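MdbA protein (Corynebacterium diphtheriae, PDB 5C00) is a thiol-disulfide oxidoreductase of the DsbA family, essential for viability, pilus assembly, toxin production and virulence, and probably forms disulfide bonds in exported proteins. Local coordinates at residues A[48-60]-A[120-132]. Numbering follows the deposited sequence. Where two conformers were deposited one is given.
Sequences DFYEDFSCPHCAE and RALLMKEQKNIYG
The segment carrying the CxxC motif of a thioredoxin fold, Cys55 to Cys58 at the start of helix 56-74, rests here on the helical domain typical of DsbA-like proteins, and Gln127 meets it where the loop enters the helix. With CG anti to the backbone N (chi1 -180°) and the rest of the chain extended, the Gln127 amide reaches the turn 52-55. Gln127 NE2 donates to Cys55 O at 3.0 Å, approaching from above the carbonyl plane, and weakly to Phe53 O. Cys55 O also accepts from Ala59 N, so the first helical turn and the neighbouring domain share one acceptor. At the oxygen end of the same amide, Gln127 OE1 lies 3.0 Å from Pro56 CA and accepts from Lys128 NZ. A water bridges Phe53 O and Leu123 O.

Deeper in, Met124, deposited as selenomethionine, has its chain bent at chi2 (-74°) and lays CE over one face of the Phe53 ring, 4.0 Å from its centroid, as a CH-pi contact. Met124 CE also approaches Asp52 O at 3.5 Å, while SE packs on Cys58 CB. The buried charge of Glu51 is answered by Arg120, which grips the nearly coplanar carboxylate side-on: Arg120 NE to Glu51 OE1 at 2.8 Å, almost straight, and Arg120 NH2 to Glu51 OE2 at 2.9 Å, both on syn lone pairs. Arg120 NH1 binds Asp66 of helix 56-74, so two carboxylates share one guanidinium, which probably keeps the arginine charged and fixes its orientation.

Helix 96-109 covers Phe53 through Ala100 and Ala104, and the Ser97 hydroxyl is hydrogen-bonded to the side chains of both Asp52 and Ser54; strand 45-52, which leads into the turn, lies in the sheet between strands 78-85 and 187-190.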
# COMPACT_ATOMS: atom_id res chain seq x y z
N ASP A 48 11.41 -5.33 0.66
CA ASP A 48 10.12 -5.98 0.59
C ASP A 48 9.39 -5.62 1.86
O ASP A 48 9.86 -5.91 2.96
CB ASP A 48 10.26 -7.49 0.44
CG ASP A 48 10.88 -7.88 -0.89
OD1 ASP A 48 10.27 -7.59 -1.93
OD2 ASP A 48 11.99 -8.46 -0.89
N PHE A 49 8.30 -4.87 1.69
CA PHE A 49 7.57 -4.35 2.82
C PHE A 49 6.18 -4.96 2.74
O PHE A 49 5.42 -4.68 1.83
CB PHE A 49 7.56 -2.83 2.73
CG PHE A 49 6.93 -2.11 3.89
CD1 PHE A 49 6.53 -2.76 5.05
CD2 PHE A 49 6.74 -0.73 3.80
CE1 PHE A 49 5.95 -2.05 6.09
CE2 PHE A 49 6.16 -0.02 4.83
CZ PHE A 49 5.76 -0.69 5.98
N TYR A 50 5.88 -5.78 3.73
CA TYR A 50 4.61 -6.52 3.78
C TYR A 50 3.65 -5.80 4.72
O TYR A 50 4.01 -5.50 5.85
CB TYR A 50 4.84 -7.94 4.25
CG TYR A 50 5.67 -8.80 3.32
CD1 TYR A 50 7.06 -8.77 3.38
CD2 TYR A 50 5.06 -9.66 2.40
CE1 TYR A 50 7.84 -9.55 2.52
CE2 TYR A 50 5.83 -10.47 1.56
CZ TYR A 50 7.21 -10.38 1.61
OH TYR A 50 7.94 -11.22 0.81
N GLU A 51 2.46 -5.53 4.23
CA GLU A 51 1.46 -4.91 5.09
C GLU A 51 0.08 -5.38 4.69
O GLU A 51 -0.13 -5.98 3.62
CB GLU A 51 1.58 -3.37 5.12
CG GLU A 51 1.43 -2.69 3.82
CD GLU A 51 1.78 -1.16 3.80
OE1 GLU A 51 1.67 -0.64 2.69
OE2 GLU A 51 2.19 -0.51 4.80
N ASP A 52 -0.85 -5.11 5.58
CA ASP A 52 -2.29 -5.44 5.38
C ASP A 52 -3.09 -4.19 5.81
O ASP A 52 -2.82 -3.61 6.88
CB ASP A 52 -2.58 -6.72 6.18
CG ASP A 52 -4.04 -7.21 6.07
OD1 ASP A 52 -4.99 -6.43 6.29
OD2 ASP A 52 -4.22 -8.42 5.84
N PHE A 53 -4.06 -3.78 5.01
CA PHE A 53 -4.84 -2.57 5.33
C PHE A 53 -5.74 -2.69 6.58
O PHE A 53 -6.27 -1.67 7.04
CB PHE A 53 -5.64 -2.13 4.15
CG PHE A 53 -4.85 -1.34 3.14
CD1 PHE A 53 -4.58 0.02 3.37
CD2 PHE A 53 -4.38 -1.93 1.97
CE1 PHE A 53 -3.87 0.77 2.47
CE2 PHE A 53 -3.64 -1.18 1.08
CZ PHE A 53 -3.41 0.16 1.31
N SER A 54 -5.88 -3.87 7.18
CA SER A 54 -6.63 -3.99 8.42
C SER A 54 -5.72 -4.13 9.64
O SER A 54 -6.20 -4.38 10.74
CB SER A 54 -7.60 -5.16 8.38
OG SER A 54 -8.48 -4.97 7.29
N CYS A 55 -4.42 -4.00 9.44
CA CYS A 55 -3.43 -4.23 10.49
C CYS A 55 -3.10 -2.94 11.26
O CYS A 55 -2.53 -2.01 10.70
CB CYS A 55 -2.21 -4.82 9.82
SG CYS A 55 -0.79 -4.98 10.87
N PRO A 56 -3.45 -2.88 12.56
CA PRO A 56 -3.24 -1.64 13.30
C PRO A 56 -1.77 -1.32 13.48
O PRO A 56 -1.39 -0.16 13.45
CB PRO A 56 -3.90 -1.87 14.68
CG PRO A 56 -4.39 -3.27 14.67
CD PRO A 56 -4.28 -3.85 13.28
N HIS A 57 -0.93 -2.34 13.62
CA HIS A 57 0.48 -2.07 13.80
C HIS A 57 1.15 -1.68 12.48
O HIS A 57 2.16 -1.02 12.50
CB HIS A 57 1.20 -3.21 14.53
CG HIS A 57 0.81 -3.34 15.97
ND1 HIS A 57 0.79 -4.55 16.64
CD2 HIS A 57 0.41 -2.40 16.87
CE1 HIS A 57 0.38 -4.35 17.89
NE2 HIS A 57 0.14 -3.06 18.05
N CYS A 58 0.54 -2.01 11.33
CA CYS A 58 1.02 -1.50 10.04
C CYS A 58 0.74 -0.01 9.94
O CYS A 58 1.59 0.75 9.53
CB CYS A 58 0.31 -2.14 8.83
SG CYS A 58 0.78 -3.86 8.56
N ALA A 59 -0.42 0.42 10.42
CA ALA A 59 -0.71 1.86 10.47
C ALA A 59 0.25 2.57 11.42
O ALA A 59 0.79 3.62 11.12
CB ALA A 59 -2.12 2.06 10.88
N GLU A 60 0.51 1.95 12.56
CA GLU A 60 1.39 2.57 13.54
C GLU A 60 2.82 2.68 13.04
O GLU A 60 3.44 3.73 13.20
CB GLU A 60 1.42 1.82 14.86
CG GLU A 60 0.22 2.07 15.71
CD GLU A 60 0.19 1.14 16.90
OE1 GLU A 60 1.26 1.00 17.56
OE2 GLU A 60 -0.88 0.53 17.14
N ARG A 120 -3.25 5.46 0.05
CA ARG A 120 -2.70 4.48 1.01
C ARG A 120 -2.61 5.08 2.41
O ARG A 120 -3.02 4.43 3.40
CB ARG A 120 -1.29 4.01 0.55
CG ARG A 120 -0.50 3.25 1.62
CD ARG A 120 0.84 2.76 1.08
NE ARG A 120 1.62 2.13 2.15
CZ ARG A 120 2.37 2.80 3.05
NH1 ARG A 120 2.42 4.11 3.03
NH2 ARG A 120 3.05 2.15 4.01
N ALA A 121 -2.04 6.29 2.49
CA ALA A 121 -1.85 6.94 3.79
C ALA A 121 -3.22 7.10 4.49
O ALA A 121 -3.33 6.86 5.69
CB ALA A 121 -1.17 8.29 3.64
N LEU A 122 -4.22 7.55 3.76
CA LEU A 122 -5.55 7.74 4.33
C LEU A 122 -6.20 6.44 4.83
O LEU A 122 -6.69 6.36 5.97
CB LEU A 122 -6.46 8.46 3.32
CG LEU A 122 -7.88 8.78 3.78
CD1 LEU A 122 -7.89 9.37 5.15
CD2 LEU A 122 -8.53 9.75 2.78
N LEU A 123 -6.16 5.41 4.02
CA LEU A 123 -6.72 4.13 4.41
C LEU A 123 -6.05 3.55 5.65
O LEU A 123 -6.75 3.01 6.49
CB LEU A 123 -6.65 3.11 3.26
CG LEU A 123 -7.42 3.50 1.99
CD1 LEU A 123 -7.35 2.32 1.04
CD2 LEU A 123 -8.84 3.95 2.20
N MSE A 124 -4.74 3.69 5.80
CA MSE A 124 -4.05 3.35 7.03
C MSE A 124 -4.37 4.27 8.20
O MSE A 124 -4.62 3.78 9.33
CB MSE A 124 -2.53 3.33 6.81
CG MSE A 124 -2.19 2.18 5.89
SE MSE A 124 -2.33 0.42 6.80
CE MSE A 124 -1.59 -0.66 5.36
N LYS A 125 -4.37 5.58 7.98
CA LYS A 125 -4.65 6.49 9.07
C LYS A 125 -6.05 6.30 9.63
O LYS A 125 -6.22 6.37 10.83
CB LYS A 125 -4.50 7.96 8.64
CG LYS A 125 -4.89 8.95 9.74
CD LYS A 125 -4.99 10.36 9.23
CE LYS A 125 -5.37 11.31 10.37
NZ LYS A 125 -4.68 12.60 10.14
N GLU A 126 -7.04 6.10 8.76
CA GLU A 126 -8.43 5.96 9.20
C GLU A 126 -8.92 4.52 9.42
O GLU A 126 -10.12 4.25 9.58
CB GLU A 126 -9.31 6.72 8.25
CG GLU A 126 -8.99 8.22 8.22
CD GLU A 126 -9.19 8.95 9.54
OE1 GLU A 126 -9.65 8.35 10.56
OE2 GLU A 126 -8.91 10.19 9.55
N GLN A 127 -7.99 3.60 9.43
CA GLN A 127 -8.29 2.20 9.47
C GLN A 127 -9.37 1.86 10.45
O GLN A 127 -10.33 1.14 10.14
CB GLN A 127 -7.00 1.49 9.88
CG GLN A 127 -7.09 0.03 9.97
CD GLN A 127 -5.75 -0.54 10.38
OE1 GLN A 127 -5.57 -0.88 11.53
NE2 GLN A 127 -4.77 -0.54 9.46
N LYS A 128 -9.26 2.38 11.66
CA LYS A 128 -10.25 2.06 12.69
C LYS A 128 -11.65 2.54 12.43
O LYS A 128 -12.59 1.93 12.90
CB LYS A 128 -9.74 2.48 14.08
CG LYS A 128 -8.87 1.42 14.74
CD LYS A 128 -7.99 0.60 13.77
CE LYS A 128 -7.91 -0.89 14.11
NZ LYS A 128 -7.86 -1.80 12.90
N ASN A 129 -11.82 3.63 11.67
CA ASN A 129 -13.13 4.16 11.26
C ASN A 129 -13.72 3.56 9.99
O ASN A 129 -14.92 3.61 9.74
CB ASN A 129 -13.00 5.69 11.10
CG ASN A 129 -12.61 6.34 12.38
OD1 ASN A 129 -13.25 6.10 13.40
ND2 ASN A 129 -11.49 7.08 12.38
N ILE A 130 -12.87 2.98 9.18
CA ILE A 130 -13.22 2.40 7.92
C ILE A 130 -13.66 0.97 8.14
O ILE A 130 -14.60 0.48 7.52
CB ILE A 130 -11.97 2.40 7.02
CG1 ILE A 130 -11.70 3.78 6.51
CG2 ILE A 130 -12.09 1.41 5.83
CD1 ILE A 130 -10.35 3.90 5.84
N TYR A 131 -12.93 0.28 9.01
CA TYR A 131 -12.98 -1.17 9.14
C TYR A 131 -14.42 -1.64 9.42
O TYR A 131 -15.00 -1.32 10.45
CB TYR A 131 -12.04 -1.62 10.27
CG TYR A 131 -11.95 -3.12 10.35
CD1 TYR A 131 -11.13 -3.83 9.50
CD2 TYR A 131 -12.75 -3.84 11.26
CE1 TYR A 131 -11.08 -5.22 9.52
CE2 TYR A 131 -12.71 -5.24 11.30
CZ TYR A 131 -11.88 -5.91 10.40
OH TYR A 131 -11.81 -7.28 10.43
N GLY A 132 -14.97 -2.42 8.51
CA GLY A 132 -16.34 -2.95 8.67
C GLY A 132 -17.47 -1.98 8.37
O GLY A 132 -18.65 -2.34 8.53
O HOH W 1 -7.85 0.33 6.10